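Local coordinates for Rod shape-determining protein (MreC) (Helicobacter pylori, PDB 5LP5) that forms a core cell-wall synthesis complex with the penicillin-binding protein PBP2 and probably takes part in determining rod shape, at residues L128-A134 against F204-V210; Y157-G162 against D193-G199. Residue numbers count along the deposited sequence, not the author numbering.

Contact 1: L128-A134 against F204-V210; sequences LVSHNQA and FGAGVFV
This contact lies at the junction of the two six-stranded antiparallel beta barrels of MreC: L128-A134 leaves strand 125-129 of one and turns back into strand 134-141, while F204-V210 leads into strand 209-218 of the other. L128 and V129 are extended (phi/psi -114/132 and -129/139). The chain then reverses through an inverse gamma turn centred on H131 (-93/70) and through N132 in left-handed space (51/41), closed by S130 N to Q133 O at 3.0 Å; H131 ND1 donates to S130 OG at 3.0 Å. In F204-V210, G207 has positive phi (91/6), and V208 and F209 are extended. Register is set by Q133 beside F209 (CA-CA 4.8 Å) and A134 beside V210 (5.3 Å). One backbone hydrogen bond joins the segments, A134 N to F209 O (2.9 Å, 164°), and Q133 CA makes a CA-H...O contact of 3.3 Å with the same F209 O. Around it is a small apolar cluster. A134, whose CA-to-CB bond points toward F204-V210, has CB 3.8 Å from F204 CZ and 4.1 Å from V210 CG2. The F204 ring (chi1 m) also meets Y157 edge-to-face, and Y95 of strand 93-103 touches both V129 and V208. V129, with chi1 t, brings CG2 to the edge of the F204 ring, 3.9 Å from CE1.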
ATOM      1  N   LEU C 128     -11.709 -17.536  25.292  1.00 26.08           N
ATOM      2  CA  LEU C 128     -11.328 -18.535  26.294  1.00 25.82           C
ATOM      3  C   LEU C 128      -9.895 -18.318  26.783  1.00 26.78           C
ATOM      4  O   LEU C 128      -8.971 -18.156  25.993  1.00 25.63           O
ATOM      5  CB  LEU C 128     -11.471 -19.954  25.746  1.00 25.17           C
ATOM      6  CG  LEU C 128     -12.913 -20.456  25.470  1.00 24.57           C
ATOM      7  CD1 LEU C 128     -12.892 -21.848  24.866  1.00 24.03           C
ATOM      8  CD2 LEU C 128     -13.702 -20.434  26.771  1.00 24.48           C
ATOM      9  N   VAL C 129      -9.733 -18.326  28.102  1.00 29.00           N
ATOM     10  CA  VAL C 129      -8.464 -18.067  28.763  1.00 30.43           C
ATOM     11  C   VAL C 129      -8.213 -19.188  29.758  1.00 31.63           C
ATOM     12  O   VAL C 129      -9.144 -19.617  30.432  1.00 32.14           O
ATOM     13  CB  VAL C 129      -8.535 -16.718  29.524  1.00 31.11           C
ATOM     14  CG1 VAL C 129      -7.257 -16.431  30.292  1.00 31.96           C
ATOM     15  CG2 VAL C 129      -8.784 -15.594  28.547  1.00 30.95           C
ATOM     16  N   SER C 130      -6.964 -19.657  29.849  1.00 32.83           N
ATOM     17  CA  SER C 130      -6.602 -20.608  30.884  1.00 34.15           C
ATOM     18  C   SER C 130      -5.532 -20.083  31.831  1.00 36.61           C
ATOM     19  O   SER C 130      -5.853 -19.416  32.826  1.00 44.84           O
ATOM     20  CB  SER C 130      -6.277 -21.994  30.347  1.00 32.38           C
ATOM     21  OG  SER C 130      -6.245 -22.934  31.420  1.00 33.64           O
ATOM     22  N   HIS C 131      -4.278 -20.394  31.590  1.00 35.84           N
ATOM     23  CA  HIS C 131      -3.268 -20.035  32.585  1.00 36.00           C
ATOM     24  C   HIS C 131      -2.730 -18.688  32.188  1.00 34.56           C
ATOM     25  O   HIS C 131      -1.604 -18.575  31.726  1.00 33.76           O
ATOM     26  CB  HIS C 131      -2.178 -21.096  32.668  1.00 38.13           C
ATOM     27  CG  HIS C 131      -2.605 -22.338  33.383  1.00 40.68           C
ATOM     28  ND1 HIS C 131      -3.785 -22.997  33.103  1.00 40.87           N
ATOM     29  CD2 HIS C 131      -1.999 -23.051  34.365  1.00 43.33           C
ATOM     30  CE1 HIS C 131      -3.893 -24.051  33.897  1.00 42.15           C
ATOM     31  NE2 HIS C 131      -2.823 -24.107  34.672  1.00 42.68           N
ATOM     32  N   ASN C 132      -3.580 -17.678  32.350  1.00 34.90           N
ATOM     33  CA  ASN C 132      -3.325 -16.318  31.882  1.00 34.98           C
ATOM     34  C   ASN C 132      -2.898 -16.237  30.431  1.00 32.33           C
ATOM     35  O   ASN C 132      -2.022 -15.439  30.078  1.00 30.71           O
ATOM     36  CB  ASN C 132      -2.316 -15.647  32.788  1.00 38.75           C
ATOM     37  CG  ASN C 132      -2.975 -14.948  33.946  1.00 42.30           C
ATOM     38  OD1 ASN C 132      -3.927 -14.163  33.732  1.00 43.89           O
ATOM     39  ND2 ASN C 132      -2.465 -15.188  35.174  1.00 42.56           N
ATOM     40  N   GLN C 133      -3.560 -17.052  29.611  1.00 31.14           N
ATOM     41  CA  GLN C 133      -3.242 -17.200  28.190  1.00 30.95           C
ATOM     42  C   GLN C 133      -4.525 -17.381  27.351  1.00 28.37           C
ATOM     43  O   GLN C 133      -5.495 -17.932  27.825  1.00 27.90           O
ATOM     44  CB  GLN C 133      -2.266 -18.382  27.986  1.00 32.56           C
ATOM     45  CG  GLN C 133      -1.743 -18.549  26.578  1.00 34.57           C
ATOM     46  CD  GLN C 133      -0.640 -19.608  26.457  1.00 38.88           C
ATOM     47  OE1 GLN C 133      -0.146 -19.884  25.338  1.00 43.49           O
ATOM     48  NE2 GLN C 133      -0.206 -20.161  27.599  1.00 39.37           N
ATOM     49  N   ALA C 134      -4.520 -16.915  26.100  1.00 25.82           N
ATOM     50  CA  ALA C 134      -5.621 -17.177  25.182  1.00 24.46           C
ATOM     51  C   ALA C 134      -5.493 -18.578  24.588  1.00 25.63           C
ATOM     52  O   ALA C 134      -4.456 -18.905  23.946  1.00 30.46           O
ATOM     53  CB  ALA C 134      -5.647 -16.131  24.087  1.00 23.25           C
ATOM     54  N   PHE C 204     -11.825 -10.600  23.555  1.00 23.44           N
ATOM     55  CA  PHE C 204     -10.900 -10.528  24.680  1.00 23.14           C
ATOM     56  C   PHE C 204     -10.716  -9.058  25.027  1.00 23.77           C
ATOM     57  O   PHE C 204     -10.879  -8.174  24.188  1.00 24.12           O
ATOM     58  CB  PHE C 204      -9.518 -11.058  24.283  1.00 22.17           C
ATOM     59  CG  PHE C 204      -9.467 -12.530  24.000  1.00 21.68           C
ATOM     60  CD1 PHE C 204      -9.384 -13.425  25.037  1.00 21.72           C
ATOM     61  CD2 PHE C 204      -9.436 -13.011  22.708  1.00 21.36           C
ATOM     62  CE1 PHE C 204      -9.300 -14.782  24.803  1.00 21.49           C
ATOM     63  CE2 PHE C 204      -9.355 -14.376  22.463  1.00 21.13           C
ATOM     64  CZ  PHE C 204      -9.289 -15.266  23.520  1.00 21.21           C
ATOM     65  N   GLY C 205     -10.357  -8.808  26.277  1.00 24.08           N
ATOM     66  CA  GLY C 205      -9.750  -7.548  26.643  1.00 24.61           C
ATOM     67  C   GLY C 205      -8.306  -7.511  26.184  1.00 23.86           C
ATOM     68  O   GLY C 205      -7.736  -8.537  25.798  1.00 22.97           O
ATOM     69  N   ALA C 206      -7.713  -6.331  26.232  1.00 24.40           N
ATOM     70  CA  ALA C 206      -6.345  -6.162  25.803  1.00 23.97           C
ATOM     71  C   ALA C 206      -5.350  -6.792  26.784  1.00 23.78           C
ATOM     72  O   ALA C 206      -5.586  -6.845  28.009  1.00 24.35           O
ATOM     73  CB  ALA C 206      -6.037  -4.691  25.654  1.00 24.90           C
ATOM     74  N   GLY C 207      -4.243  -7.259  26.228  1.00 23.17           N
ATOM     75  CA  GLY C 207      -3.079  -7.619  27.028  1.00 23.33           C
ATOM     76  C   GLY C 207      -2.973  -9.050  27.525  1.00 22.90           C
ATOM     77  O   GLY C 207      -2.066  -9.367  28.266  1.00 23.27           O
ATOM     78  N   VAL C 208      -3.883  -9.918  27.109  1.00 22.32           N
ATOM     79  CA  VAL C 208      -3.803 -11.324  27.469  1.00 22.05           C
ATOM     80  C   VAL C 208      -2.760 -11.979  26.607  1.00 21.60           C
ATOM     81  O   VAL C 208      -2.677 -11.681  25.420  1.00 21.21           O
ATOM     82  CB  VAL C 208      -5.146 -12.030  27.283  1.00 21.81           C
ATOM     83  CG1 VAL C 208      -5.035 -13.493  27.631  1.00 21.72           C
ATOM     84  CG2 VAL C 208      -6.203 -11.383  28.156  1.00 22.48           C
ATOM     85  N   PHE C 209      -1.958 -12.867  27.179  1.00 21.85           N
ATOM     86  CA  PHE C 209      -0.815 -13.462  26.468  1.00 21.76           C
ATOM     87  C   PHE C 209      -1.282 -14.496  25.440  1.00 21.20           C
ATOM     88  O   PHE C 209      -2.173 -15.295  25.694  1.00 21.12           O
ATOM     89  CB  PHE C 209       0.167 -14.114  27.432  1.00 22.53           C
ATOM     90  CG  PHE C 209       1.353 -14.767  26.769  1.00 22.74           C
ATOM     91  CD1 PHE C 209       2.438 -14.007  26.379  1.00 23.09           C
ATOM     92  CD2 PHE C 209       1.398 -16.134  26.559  1.00 22.82           C
ATOM     93  CE1 PHE C 209       3.555 -14.602  25.773  1.00 23.52           C
ATOM     94  CE2 PHE C 209       2.496 -16.732  25.948  1.00 23.26           C
ATOM     95  CZ  PHE C 209       3.582 -15.960  25.553  1.00 23.61           C
ATOM     96  N   VAL C 210      -0.671 -14.468  24.268  1.00 20.98           N
ATOM     97  CA  VAL C 210      -0.981 -15.423  23.221  1.00 21.00           C
ATOM     98  C   VAL C 210       0.218 -16.295  22.900  1.00 22.04           C
ATOM     99  O   VAL C 210       0.104 -17.528  22.939  1.00 21.68           O
ATOM    100  CB  VAL C 210      -1.453 -14.718  21.945  1.00 20.85           C
ATOM    101  CG1 VAL C 210      -1.711 -15.729  20.850  1.00 20.90           C
ATOM    102  CG2 VAL C 210      -2.738 -13.975  22.233  1.00 21.02           C
TER

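Contact 2: Y157-G162 against D193-G199; sequences YSVMIG and DQVLTSG
M160 lies over L196 and S198: with chi1 p and both chi2 and chi3 t, its CG comes 4.3 Å from L196 CB, its SD 3.9 Å from S198 CA and its CE 3.6 Å from T197 O. Beneath it strands 158-161 and 194-197 run antiparallel, their axes 4.5 Å apart at closest approach and their directions 147° apart. M160 and L196 form the hydrogen-bonded pair (CA-CA 5.4 Å), with M160 N to L196 O at 2.7 Å and L196 N to M160 O at 3.0 Å. The ladder continues with G162 N to Q194 O and S198 N to S158 O, each 2.9 Å and nearly linear. I161-V195 (CA-CA 4.6 Å) and V159-T197 (4.2 Å) are non-hydrogen-bonded pairs. This pairing joins the first strand of the second six-stranded barrel to strand 194-197 and so closes it, within the MreC barrel core. On the face opposite M160 and L196, I161 CG1 (chi1 m) packs 3.9 Å from V195 CG2 (chi1 t). V159 CB lies 3.9 Å from V195 CG1, while the V159 and T197 side chains diverge; V180 of strand 178-183 touches both V159 and I161. G162 has positive phi (64/-171), and a CB there would crowd D193 OD1. At the other end S198 OG donates to S158 OG (2.8 Å), which is also hydrogen-bonded to Q131 of the PBP2 chain, placing this corner at the partner interface. One water bridges S158 O (3.0 Å) and G199 N (2.8 Å).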
ATOM      1  N   TYR C 157      -9.225 -14.233  16.183  1.00 23.19           N
ATOM      2  CA  TYR C 157      -9.376 -13.067  17.025  1.00 22.86           C
ATOM      3  C   TYR C 157      -8.252 -12.072  16.815  1.00 22.64           C
ATOM      4  O   TYR C 157      -7.324 -12.358  16.079  1.00 23.29           O
ATOM      5  CB  TYR C 157      -9.485 -13.474  18.480  1.00 23.26           C
ATOM      6  CG  TYR C 157      -8.405 -14.394  19.002  1.00 24.13           C
ATOM      7  CD1 TYR C 157      -7.269 -13.890  19.609  1.00 24.77           C
ATOM      8  CD2 TYR C 157      -8.555 -15.774  18.958  1.00 24.40           C
ATOM      9  CE1 TYR C 157      -6.286 -14.727  20.130  1.00 24.66           C
ATOM     10  CE2 TYR C 157      -7.586 -16.620  19.487  1.00 24.39           C
ATOM     11  CZ  TYR C 157      -6.454 -16.095  20.060  1.00 24.64           C
ATOM     12  OH  TYR C 157      -5.524 -16.957  20.596  1.00 25.56           O
ATOM     13  N   SER C 158      -8.378 -10.881  17.406  1.00 22.47           N
ATOM     14  CA  SER C 158      -7.444  -9.769  17.159  1.00 22.21           C
ATOM     15  C   SER C 158      -6.302  -9.722  18.164  1.00 21.95           C
ATOM     16  O   SER C 158      -6.538  -9.691  19.358  1.00 21.17           O
ATOM     17  CB  SER C 158      -8.159  -8.431  17.185  1.00 21.91           C
ATOM     18  OG  SER C 158      -7.231  -7.430  16.783  1.00 22.26           O
ATOM     19  N   VAL C 159      -5.070  -9.660  17.667  1.00 22.89           N
ATOM     20  CA  VAL C 159      -3.877  -9.593  18.521  1.00 22.29           C
ATOM     21  C   VAL C 159      -2.960  -8.422  18.139  1.00 22.83           C
ATOM     22  O   VAL C 159      -3.114  -7.819  17.067  1.00 23.91           O
ATOM     23  CB  VAL C 159      -3.085 -10.898  18.476  1.00 22.00           C
ATOM     24  CG1 VAL C 159      -3.939 -12.035  19.008  1.00 21.78           C
ATOM     25  CG2 VAL C 159      -2.565 -11.186  17.071  1.00 22.84           C
ATOM     26  N   MET C 160      -2.030  -8.094  19.031  1.00 23.43           N
ATOM     27  CA  MET C 160      -1.024  -7.045  18.794  1.00 23.55           C
ATOM     28  C   MET C 160       0.380  -7.503  19.188  1.00 23.10           C
ATOM     29  O   MET C 160       0.570  -8.185  20.181  1.00 20.35           O
ATOM     30  CB  MET C 160      -1.380  -5.761  19.550  1.00 23.48           C
ATOM     31  CG  MET C 160      -1.499  -5.925  21.063  1.00 22.69           C
ATOM     32  SD  MET C 160      -2.204  -4.435  21.761  1.00 22.47           S
ATOM     33  CE  MET C 160      -2.139  -4.837  23.500  1.00 22.67           C
ATOM     34  N   ILE C 161       1.368  -7.098  18.406  1.00 25.31           N
ATOM     35  CA  ILE C 161       2.730  -7.613  18.515  1.00 26.57           C
ATOM     36  C   ILE C 161       3.706  -6.547  19.007  1.00 28.22           C
ATOM     37  O   ILE C 161       3.713  -5.412  18.517  1.00 28.92           O
ATOM     38  CB  ILE C 161       3.218  -8.130  17.157  1.00 27.14           C
ATOM     39  CG1 ILE C 161       2.312  -9.264  16.686  1.00 27.04           C
ATOM     40  CG2 ILE C 161       4.650  -8.633  17.245  1.00 28.43           C
ATOM     41  CD1 ILE C 161       2.523  -9.714  15.251  1.00 27.63           C
ATOM     42  N   GLY C 162       4.543  -6.920  19.970  1.00 29.88           N
ATOM     43  CA  GLY C 162       5.606  -6.035  20.429  1.00 32.04           C
ATOM     44  C   GLY C 162       5.107  -4.744  21.090  1.00 33.50           C
ATOM     45  O   GLY C 162       3.929  -4.578  21.333  1.00 34.02           O
ATOM     46  N   ASP C 193       9.327 -11.448  19.869  1.00 35.62           N
ATOM     47  CA  ASP C 193       8.333 -10.467  20.277  1.00 34.72           C
ATOM     48  C   ASP C 193       7.095 -11.134  20.893  1.00 33.43           C
ATOM     49  O   ASP C 193       6.523 -12.024  20.276  1.00 30.65           O
ATOM     50  CB  ASP C 193       7.828  -9.657  19.056  1.00 36.22           C
ATOM     51  CG  ASP C 193       8.600  -8.389  18.815  1.00 38.06           C
ATOM     52  OD1 ASP C 193       8.864  -7.702  19.836  1.00 39.36           O
ATOM     53  OD2 ASP C 193       8.877  -8.065  17.619  1.00 38.54           O
ATOM     54  N   GLN C 194       6.692 -10.639  22.065  1.00 32.49           N
ATOM     55  CA  GLN C 194       5.428 -10.977  22.662  1.00 31.42           C
ATOM     56  C   GLN C 194       4.221 -10.639  21.772  1.00 27.98           C
ATOM     57  O   GLN C 194       4.176  -9.590  21.113  1.00 28.21           O
ATOM     58  CB  GLN C 194       5.267 -10.251  23.980  1.00 35.31           C
ATOM     59  CG  GLN C 194       6.014 -10.902  25.142  1.00 40.36           C
ATOM     60  CD  GLN C 194       5.239 -10.768  26.436  1.00 43.90           C
ATOM     61  OE1 GLN C 194       4.514  -9.780  26.645  1.00 44.53           O
ATOM     62  NE2 GLN C 194       5.363 -11.778  27.307  1.00 48.31           N
ATOM     63  N   VAL C 195       3.248 -11.550  21.784  1.00 24.46           N
ATOM     64  CA  VAL C 195       1.982 -11.350  21.088  1.00 22.30           C
ATOM     65  C   VAL C 195       0.839 -11.381  22.119  1.00 21.16           C
ATOM     66  O   VAL C 195       0.678 -12.357  22.849  1.00 21.12           O
ATOM     67  CB  VAL C 195       1.782 -12.442  20.033  1.00 21.57           C
ATOM     68  CG1 VAL C 195       0.436 -12.301  19.351  1.00 21.53           C
ATOM     69  CG2 VAL C 195       2.888 -12.362  19.009  1.00 22.02           C
ATOM     70  N   LEU C 196       0.058 -10.310  22.165  1.00 21.16           N
ATOM     71  CA  LEU C 196      -1.019 -10.158  23.153  1.00 21.16           C
ATOM     72  C   LEU C 196      -2.346  -9.906  22.455  1.00 20.89           C
ATOM     73  O   LEU C 196      -2.366  -9.379  21.344  1.00 20.88           O
ATOM     74  CB  LEU C 196      -0.756  -8.960  24.053  1.00 21.88           C
ATOM     75  CG  LEU C 196       0.583  -8.967  24.757  1.00 22.49           C
ATOM     76  CD1 LEU C 196       0.961  -7.599  25.342  1.00 23.42           C
ATOM     77  CD2 LEU C 196       0.581 -10.081  25.797  1.00 22.53           C
ATOM     78  N   THR C 197      -3.453 -10.235  23.117  1.00 20.87           N
ATOM     79  CA  THR C 197      -4.746  -9.888  22.564  1.00 20.93           C
ATOM     80  C   THR C 197      -4.850  -8.363  22.470  1.00 21.55           C
ATOM     81  O   THR C 197      -4.427  -7.646  23.377  1.00 22.05           O
ATOM     82  CB  THR C 197      -5.887 -10.432  23.432  1.00 21.07           C
ATOM     83  OG1 THR C 197      -5.797  -9.875  24.744  1.00 21.58           O
ATOM     84  CG2 THR C 197      -5.829 -11.919  23.539  1.00 20.67           C
ATOM     85  N   SER C 198      -5.409  -7.869  21.380  1.00 21.77           N
ATOM     86  CA  SER C 198      -5.460  -6.412  21.133  1.00 23.74           C
ATOM     87  C   SER C 198      -6.612  -5.773  21.890  1.00 24.67           C
ATOM     88  O   SER C 198      -6.589  -4.597  22.204  1.00 24.21           O
ATOM     89  CB  SER C 198      -5.658  -6.117  19.647  1.00 24.03           C
ATOM     90  OG  SER C 198      -7.032  -6.164  19.319  1.00 25.20           O
ATOM     91  N   GLY C 199      -7.637  -6.555  22.164  1.00 25.84           N
ATOM     92  CA  GLY C 199      -8.791  -6.039  22.893  1.00 27.63           C
ATOM     93  C   GLY C 199      -9.651  -5.115  22.038  1.00 28.80           C
ATOM     94  O   GLY C 199     -10.399  -4.301  22.546  1.00 30.54           O
TER
HETATM   95  O   HOH W   1      -8.643  -9.051  21.460  1.00  6.19           O

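How the contacts relate
Contact 2 is a seam within one barrel and contact 1 the junction between two, although their centres are only 10 Å apart and both are partly buried. Their hydrogen bonding differs accordingly: contact 2 has a run of backbone bonds along paired strands and buries 548 Å², whereas contact 1 has one such bond, a few apolar contacts and 383 Å². Strands 194-197 and 209-218 are neighbours in the second sheet, so the two contacts touch directly. T197 makes the polar links, its N 2.8 Å from V208 O and its OG1 2.6 Å from G205 O, both probable hydrogen bonds. F204 CE2 also packs 3.6 Å from Y157 CD1. Of the two, contact 2 alone reaches PBP2.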